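Long-range contact in D-lactate dehydrogenase (Fermentative) (Pseudomonas aeruginosa, PDB 6ABJ), which catalyses the NAD-dependent interconversion of D-lactate and pyruvate, working as an allosteric tetramer: residues M17-S29 against L57-D70. Sequence-based numbering, arbitrary orientation.
Sequences MRILFFSSQAYDS and LAQGFEVVCAFVND
Strands 18-21 and 63-66 are parallel neighbours in the flavodoxin-like, open-twisted sheet of the catalytic domain, pairing I19 with V63, L20 with V64 and F21 with C65. L20 sits between two bonds, its N giving to V63 O (3.0 Å) and its O taking C65 N (2.7 Å); F22 N extends the pairing to C65 O, while the bond from V63 N to R18 O is weak.

The two faces of the sheet are filled differently. On the side of L20, the F61 ring is sandwiched: the CB of L20 makes a CH-pi contact with one face, and the guanidinium of R18 lies flat over the other, planes 17° apart and CZ 3.8 Å from the ring centroid. Arginine offers both a flat cation to stack and N-H groups at its edge: the chain bends at chi3 (-48°), and R18 NH2 bonds to G60 O (3.0 Å), the oxygen lying in the guanidinium plane while NH2 stands above the carbonyl plane. At the third position of the A58-F61 type II turn (phi 87°), G60 avoids the jam of a side chain against the preceding carbonyl oxygen. L20 CD2 packs on the A58 methyl, small enough to fit here, which also meets the F22 ring edge. On the face of I19, V63 and C65, flanked by helix 317-335, I19 and V63 lie side by side, and C65 puts its CB over the F21 ring while SG, obliquely placed, approaches CE2 (3.5 Å).

At the C-terminal ends of these strands, the loops face the interdomain cleft typical of this family. Aspartate suits D70 by its two oxygens: OD1 accepts S23 OG (2.6 Å) from above the carboxylate plane and OD2 takes F67 N. H49 ND1 bonds to S23 OG and L50 N to D70 OD1.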
ATOM      1  N   MET B  17      21.213   6.260  41.008  1.00 62.16           N
ATOM      2  CA  MET B  17      21.986   6.347  39.729  1.00 62.02           C
ATOM      3  C   MET B  17      20.990   6.634  38.606  1.00 57.95           C
ATOM      4  O   MET B  17      20.061   5.853  38.394  1.00 53.49           O
ATOM      5  CB  MET B  17      22.716   5.044  39.403  1.00 67.68           C
ATOM      6  CG  MET B  17      23.388   5.042  38.029  1.00 76.68           C
ATOM      7  SD  MET B  17      25.142   5.471  38.069  1.00 84.93           S
ATOM      8  CE  MET B  17      25.884   3.839  38.216  1.00 85.82           C
ATOM      9  N   ARG B  18      21.213   7.736  37.885  1.00 54.13           N
ATOM     10  CA  ARG B  18      20.240   8.257  36.937  1.00 55.58           C
ATOM     11  C   ARG B  18      20.751   8.017  35.505  1.00 52.21           C
ATOM     12  O   ARG B  18      21.955   8.213  35.228  1.00 49.65           O
ATOM     13  CB  ARG B  18      19.950   9.752  37.169  1.00 57.71           C
ATOM     14  CG  ARG B  18      19.458  10.091  38.578  1.00 61.30           C
ATOM     15  CD  ARG B  18      18.814  11.472  38.643  1.00 62.01           C
ATOM     16  NE  ARG B  18      19.653  12.498  37.993  1.00 62.00           N
ATOM     17  CZ  ARG B  18      19.198  13.555  37.318  1.00 63.81           C
ATOM     18  NH1 ARG B  18      17.902  13.725  37.142  1.00 63.61           N
ATOM     19  NH2 ARG B  18      20.046  14.437  36.785  1.00 68.75           N
ATOM     20  N   ILE B  19      19.846   7.569  34.626  1.00 46.28           N
ATOM     21  CA  ILE B  19      20.225   7.216  33.217  1.00 45.54           C
ATOM     22  C   ILE B  19      19.265   7.932  32.292  1.00 44.33           C
ATOM     23  O   ILE B  19      18.045   7.852  32.479  1.00 43.29           O
ATOM     24  CB  ILE B  19      20.179   5.690  32.925  1.00 43.57           C
ATOM     25  CG1 ILE B  19      21.065   4.900  33.895  1.00 45.45           C
ATOM     26  CG2 ILE B  19      20.652   5.397  31.494  1.00 43.40           C
ATOM     27  CD1 ILE B  19      20.705   3.443  34.038  1.00 43.37           C
ATOM     28  N   LEU B  20      19.826   8.737  31.391  1.00 44.43           N
ATOM     29  CA  LEU B  20      19.044   9.420  30.379  1.00 46.04           C
ATOM     30  C   LEU B  20      19.188   8.672  29.040  1.00 44.99           C
ATOM     31  O   LEU B  20      20.296   8.545  28.510  1.00 42.64           O
ATOM     32  CB  LEU B  20      19.465  10.904  30.225  1.00 48.50           C
ATOM     33  CG  LEU B  20      18.694  11.709  29.160  1.00 46.78           C
ATOM     34  CD1 LEU B  20      17.196  11.785  29.464  1.00 49.76           C
ATOM     35  CD2 LEU B  20      19.305  13.103  29.037  1.00 48.54           C
ATOM     36  N   PHE B  21      18.049   8.216  28.494  1.00 42.96           N
ATOM     37  CA  PHE B  21      17.999   7.564  27.178  1.00 41.76           C
ATOM     38  C   PHE B  21      17.590   8.553  26.076  1.00 41.77           C
ATOM     39  O   PHE B  21      16.564   9.203  26.223  1.00 42.17           O
ATOM     40  CB  PHE B  21      16.941   6.463  27.192  1.00 40.97           C
ATOM     41  CG  PHE B  21      17.246   5.309  28.127  1.00 40.59           C
ATOM     42  CD1 PHE B  21      17.106   5.445  29.517  1.00 42.19           C
ATOM     43  CD2 PHE B  21      17.635   4.084  27.612  1.00 40.53           C
ATOM     44  CE1 PHE B  21      17.377   4.370  30.363  1.00 43.55           C
ATOM     45  CE2 PHE B  21      17.876   3.007  28.437  1.00 41.19           C
ATOM     46  CZ  PHE B  21      17.770   3.156  29.829  1.00 41.97           C
ATOM     47  N   PHE B  22      18.431   8.696  25.045  1.00 38.91           N
ATOM     48  CA  PHE B  22      18.121   9.497  23.910  1.00 39.19           C
ATOM     49  C   PHE B  22      17.598   8.518  22.826  1.00 39.25           C
ATOM     50  O   PHE B  22      17.795   7.300  22.944  1.00 37.23           O
ATOM     51  CB  PHE B  22      19.333  10.250  23.373  1.00 42.19           C
ATOM     52  CG  PHE B  22      19.731  11.419  24.182  1.00 44.08           C
ATOM     53  CD1 PHE B  22      19.182  12.672  23.940  1.00 47.50           C
ATOM     54  CD2 PHE B  22      20.650  11.264  25.244  1.00 47.90           C
ATOM     55  CE1 PHE B  22      19.538  13.768  24.713  1.00 46.09           C
ATOM     56  CE2 PHE B  22      21.001  12.361  26.033  1.00 47.08           C
ATOM     57  CZ  PHE B  22      20.446  13.622  25.756  1.00 49.86           C
ATOM     58  N   SER B  23      16.866   9.078  21.864  1.00 39.31           N
ATOM     59  CA  SER B  23      16.238   8.325  20.723  1.00 38.54           C
ATOM     60  C   SER B  23      15.331   7.182  21.214  1.00 36.15           C
ATOM     61  O   SER B  23      15.299   6.122  20.658  1.00 36.02           O
ATOM     62  CB  SER B  23      17.313   7.848  19.760  1.00 38.35           C
ATOM     63  OG  SER B  23      18.038   8.962  19.174  1.00 37.51           O
ATOM     64  N   SER B  24      14.594   7.436  22.277  1.00 37.13           N
ATOM     65  CA  SER B  24      13.820   6.388  22.968  1.00 37.94           C
ATOM     66  C   SER B  24      12.571   6.002  22.203  1.00 41.44           C
ATOM     67  O   SER B  24      11.879   6.876  21.670  1.00 41.03           O
ATOM     68  CB  SER B  24      13.410   6.866  24.342  1.00 38.10           C
ATOM     69  OG  SER B  24      14.554   7.213  25.142  1.00 38.36           O
ATOM     70  N   GLN B  25      12.318   4.702  22.138  1.00 41.17           N
ATOM     71  CA  GLN B  25      11.119   4.157  21.494  1.00 43.62           C
ATOM     72  C   GLN B  25      10.352   3.507  22.618  1.00 43.30           C
ATOM     73  O   GLN B  25      10.924   3.163  23.658  1.00 41.75           O
ATOM     74  CB  GLN B  25      11.510   3.054  20.486  1.00 41.81           C
ATOM     75  CG  GLN B  25      12.407   3.541  19.367  1.00 41.28           C
ATOM     76  CD  GLN B  25      11.655   4.473  18.473  1.00 44.31           C
ATOM     77  OE1 GLN B  25      10.409   4.462  18.438  1.00 41.00           O
ATOM     78  NE2 GLN B  25      12.379   5.343  17.806  1.00 44.72           N
ATOM     79  N   ALA B  26       9.078   3.273  22.390  1.00 38.40           N
ATOM     80  CA  ALA B  26       8.275   2.561  23.361  1.00 39.67           C
ATOM     81  C   ALA B  26       8.859   1.200  23.697  1.00 40.83           C
ATOM     82  O   ALA B  26       8.831   0.770  24.847  1.00 41.95           O
ATOM     83  CB  ALA B  26       6.825   2.441  22.877  1.00 40.77           C
ATOM     84  N   TYR B  27       9.413   0.494  22.701  1.00 39.07           N
ATOM     85  CA  TYR B  27       9.997  -0.833  22.990  1.00 36.37           C
ATOM     86  C   TYR B  27      11.285  -0.729  23.882  1.00 37.56           C
ATOM     87  O   TYR B  27      11.639  -1.680  24.607  1.00 35.85           O
ATOM     88  CB  TYR B  27      10.256  -1.622  21.681  1.00 36.45           C
ATOM     89  CG  TYR B  27      11.325  -1.065  20.728  1.00 40.74           C
ATOM     90  CD1 TYR B  27      12.656  -1.189  21.038  1.00 41.39           C
ATOM     91  CD2 TYR B  27      10.992  -0.455  19.530  1.00 44.37           C
ATOM     92  CE1 TYR B  27      13.639  -0.691  20.231  1.00 41.68           C
ATOM     93  CE2 TYR B  27      12.005   0.027  18.678  1.00 44.05           C
ATOM     94  CZ  TYR B  27      13.316  -0.087  19.063  1.00 46.38           C
ATOM     95  OH  TYR B  27      14.378   0.350  18.286  1.00 51.19           O
ATOM     96  N   ASP B  28      11.934   0.427  23.870  1.00 39.52           N
ATOM     97  CA  ASP B  28      13.089   0.646  24.796  1.00 39.39           C
ATOM     98  C   ASP B  28      12.592   0.768  26.238  1.00 41.65           C
ATOM     99  O   ASP B  28      13.095   0.101  27.160  1.00 44.40           O
ATOM    100  CB  ASP B  28      13.833   1.912  24.413  1.00 39.59           C
ATOM    101  CG  ASP B  28      14.497   1.830  23.066  1.00 38.83           C
ATOM    102  OD1 ASP B  28      15.271   0.878  22.846  1.00 42.18           O
ATOM    103  OD2 ASP B  28      14.342   2.767  22.246  1.00 41.81           O
ATOM    104  N   SER B  29      11.593   1.635  26.449  1.00 43.91           N
ATOM    105  CA  SER B  29      11.057   1.850  27.802  1.00 46.04           C
ATOM    106  C   SER B  29      10.482   0.581  28.356  1.00 47.76           C
ATOM    107  O   SER B  29      10.696   0.255  29.496  1.00 45.77           O
ATOM    108  CB  SER B  29      10.079   3.015  27.930  1.00 49.39           C
ATOM    109  OG  SER B  29       9.253   3.107  26.800  1.00 48.19           O
ATOM    110  N   LEU B  57      20.211  18.352  27.664  1.00 56.33           N
ATOM    111  CA  LEU B  57      19.244  17.547  28.418  1.00 56.60           C
ATOM    112  C   LEU B  57      19.906  16.534  29.377  1.00 56.77           C
ATOM    113  O   LEU B  57      19.315  16.135  30.393  1.00 53.31           O
ATOM    114  CB  LEU B  57      18.306  16.834  27.428  1.00 58.63           C
ATOM    115  CG  LEU B  57      17.386  17.774  26.636  1.00 60.80           C
ATOM    116  CD1 LEU B  57      16.649  17.010  25.535  1.00 57.38           C
ATOM    117  CD2 LEU B  57      16.395  18.479  27.550  1.00 61.75           C
ATOM    118  N   ALA B  58      21.121  16.101  29.019  1.00 53.50           N
ATOM    119  CA  ALA B  58      21.905  15.158  29.811  1.00 54.28           C
ATOM    120  C   ALA B  58      22.710  15.829  30.934  1.00 54.55           C
ATOM    121  O   ALA B  58      23.508  15.165  31.621  1.00 49.68           O
ATOM    122  CB  ALA B  58      22.872  14.433  28.906  1.00 55.10           C
ATOM    123  N   GLN B  59      22.516  17.135  31.113  1.00 55.92           N
ATOM    124  CA  GLN B  59      23.229  17.846  32.164  1.00 60.28           C
ATOM    125  C   GLN B  59      22.803  17.282  33.531  1.00 57.32           C
ATOM    126  O   GLN B  59      21.610  17.218  33.856  1.00 53.55           O
ATOM    127  CB  GLN B  59      22.981  19.355  32.114  1.00 64.05           C
ATOM    128  CG  GLN B  59      23.722  20.094  33.244  1.00 70.55           C
ATOM    129  CD  GLN B  59      24.290  21.436  32.854  1.00 75.79           C
ATOM    130  OE1 GLN B  59      23.876  22.057  31.870  1.00 74.10           O
ATOM    131  NE2 GLN B  59      25.255  21.900  33.641  1.00 82.29           N
ATOM    132  N   GLY B  60      23.799  16.872  34.303  1.00 58.85           N
ATOM    133  CA  GLY B  60      23.584  16.351  35.634  1.00 56.96           C
ATOM    134  C   GLY B  60      23.299  14.866  35.660  1.00 56.84           C
ATOM    135  O   GLY B  60      23.092  14.314  36.728  1.00 52.25           O
ATOM    136  N   PHE B  61      23.229  14.219  34.491  1.00 55.87           N
ATOM    137  CA  PHE B  61      22.971  12.786  34.423  1.00 52.13           C
ATOM    138  C   PHE B  61      24.290  12.068  34.301  1.00 50.44           C
ATOM    139  O   PHE B  61      25.141  12.380  33.423  1.00 48.17           O
ATOM    140  CB  PHE B  61      22.072  12.413  33.209  1.00 52.87           C
ATOM    141  CG  PHE B  61      20.613  12.714  33.400  1.00 50.96           C
ATOM    142  CD1 PHE B  61      19.777  11.742  33.928  1.00 51.60           C
ATOM    143  CD2 PHE B  61      20.073  13.948  33.053  1.00 53.24           C
ATOM    144  CE1 PHE B  61      18.418  11.966  34.103  1.00 51.45           C
ATOM    145  CE2 PHE B  61      18.707  14.187  33.207  1.00 53.88           C
ATOM    146  CZ  PHE B  61      17.881  13.183  33.738  1.00 52.48           C
ATOM    147  N   GLU B  62      24.462  11.084  35.173  1.00 50.44           N
ATOM    148  CA  GLU B  62      25.716  10.374  35.255  1.00 53.79           C
ATOM    149  C   GLU B  62      25.925   9.425  34.109  1.00 49.27           C
ATOM    150  O   GLU B  62      27.075   9.162  33.684  1.00 44.84           O
ATOM    151  CB  GLU B  62      25.763   9.574  36.546  1.00 58.76           C
ATOM    152  CG  GLU B  62      27.181   9.459  37.008  1.00 62.49           C
ATOM    153  CD  GLU B  62      27.320   9.074  38.454  1.00 65.04           C
ATOM    154  OE1 GLU B  62      26.339   9.212  39.232  1.00 65.68           O
ATOM    155  OE2 GLU B  62      28.426   8.625  38.777  1.00 62.39           O
ATOM    156  N   VAL B  63      24.794   8.906  33.611  1.00 45.74           N
ATOM    157  CA  VAL B  63      24.855   7.932  32.537  1.00 42.99           C
ATOM    158  C   VAL B  63      23.887   8.327  31.450  1.00 42.44           C
ATOM    159  O   VAL B  63      22.762   8.769  31.744  1.00 43.41           O
ATOM    160  CB  VAL B  63      24.533   6.510  33.013  1.00 42.77           C
ATOM    161  CG1 VAL B  63      24.603   5.523  31.830  1.00 40.61           C
ATOM    162  CG2 VAL B  63      25.505   6.113  34.118  1.00 43.89           C
ATOM    163  N   VAL B  64      24.375   8.249  30.218  1.00 40.62           N
ATOM    164  CA  VAL B  64      23.513   8.486  29.047  1.00 41.79           C
ATOM    165  C   VAL B  64      23.508   7.226  28.227  1.00 38.71           C
ATOM    166  O   VAL B  64      24.559   6.595  28.015  1.00 39.92           O
ATOM    167  CB  VAL B  64      23.865   9.776  28.249  1.00 45.09           C
ATOM    168  CG1 VAL B  64      23.843  10.992  29.158  1.00 47.83           C
ATOM    169  CG2 VAL B  64      25.186   9.674  27.534  1.00 47.02           C
ATOM    170  N   CYS B  65      22.302   6.815  27.804  1.00 42.29           N
ATOM    171  CA  CYS B  65      22.160   5.585  27.047  1.00 39.10           C
ATOM    172  C   CYS B  65      21.764   5.940  25.604  1.00 37.96           C
ATOM    173  O   CYS B  65      20.749   6.592  25.401  1.00 36.14           O
ATOM    174  CB  CYS B  65      21.135   4.628  27.690  1.00 38.94           C
ATOM    175  SG  CYS B  65      20.929   3.124  26.668  1.00 39.12           S
ATOM    176  N   ALA B  66      22.594   5.558  24.641  1.00 38.99           N
ATOM    177  CA  ALA B  66      22.455   6.013  23.255  1.00 37.92           C
ATOM    178  C   ALA B  66      22.280   4.837  22.316  1.00 39.07           C
ATOM    179  O   ALA B  66      22.710   3.733  22.592  1.00 33.77           O
ATOM    180  CB  ALA B  66      23.672   6.808  22.791  1.00 39.11           C
ATOM    181  N   PHE B  67      21.662   5.110  21.171  1.00 37.98           N
ATOM    182  CA  PHE B  67      21.530   4.121  20.161  1.00 36.89           C
ATOM    183  C   PHE B  67      22.371   4.600  19.011  1.00 39.42           C
ATOM    184  O   PHE B  67      22.930   5.694  19.051  1.00 38.40           O
ATOM    185  CB  PHE B  67      20.013   3.999  19.756  1.00 36.21           C
ATOM    186  CG  PHE B  67      19.718   2.785  18.932  1.00 34.71           C
ATOM    187  CD1 PHE B  67      20.255   1.552  19.251  1.00 31.69           C
ATOM    188  CD2 PHE B  67      18.882   2.862  17.840  1.00 39.53           C
ATOM    189  CE1 PHE B  67      20.021   0.431  18.481  1.00 34.58           C
ATOM    190  CE2 PHE B  67      18.634   1.735  17.056  1.00 36.12           C
ATOM    191  CZ  PHE B  67      19.164   0.514  17.398  1.00 33.69           C
ATOM    192  N   VAL B  68      22.424   3.819  17.940  1.00 42.17           N
ATOM    193  CA  VAL B  68      23.368   4.117  16.845  1.00 43.51           C
ATOM    194  C   VAL B  68      23.095   5.394  15.998  1.00 43.08           C
ATOM    195  O   VAL B  68      23.956   5.859  15.248  1.00 50.18           O
ATOM    196  CB  VAL B  68      23.504   2.929  15.863  1.00 44.14           C
ATOM    197  CG1 VAL B  68      23.996   1.693  16.570  1.00 43.04           C
ATOM    198  CG2 VAL B  68      22.183   2.649  15.136  1.00 42.42           C
ATOM    199  N   ASN B  69      21.932   5.945  16.142  1.00 41.66           N
ATOM    200  CA  ASN B  69      21.550   7.100  15.361  1.00 49.03           C
ATOM    201  C   ASN B  69      21.763   8.377  16.174  1.00 50.33           C
ATOM    202  O   ASN B  69      21.409   9.507  15.738  1.00 53.67           O
ATOM    203  CB  ASN B  69      20.085   6.949  14.905  1.00 48.37           C
ATOM    204  CG  ASN B  69      19.132   6.699  16.065  1.00 47.97           C
ATOM    205  OD1 ASN B  69      19.522   6.175  17.104  1.00 47.56           O
ATOM    206  ND2 ASN B  69      17.892   7.077  15.893  1.00 43.91           N
ATOM    207  N   ASP B  70      22.257   8.202  17.394  1.00 43.65           N
ATOM    208  CA  ASP B  70      22.633   9.339  18.217  1.00 43.63           C
ATOM    209  C   ASP B  70      24.037   9.865  17.842  1.00 41.33           C
ATOM    210  O   ASP B  70      24.937   9.121  17.428  1.00 40.17           O
ATOM    211  CB  ASP B  70      22.586   8.938  19.693  1.00 41.95           C
ATOM    212  CG  ASP B  70      21.165   8.783  20.221  1.00 42.92           C
ATOM    213  OD1 ASP B  70      20.338   9.699  19.998  1.00 43.95           O
ATOM    214  OD2 ASP B  70      20.869   7.766  20.897  1.00 40.21           O
TER
HETATM  215  O   HOH W   1      15.739   5.189  17.840  1.00 36.11           O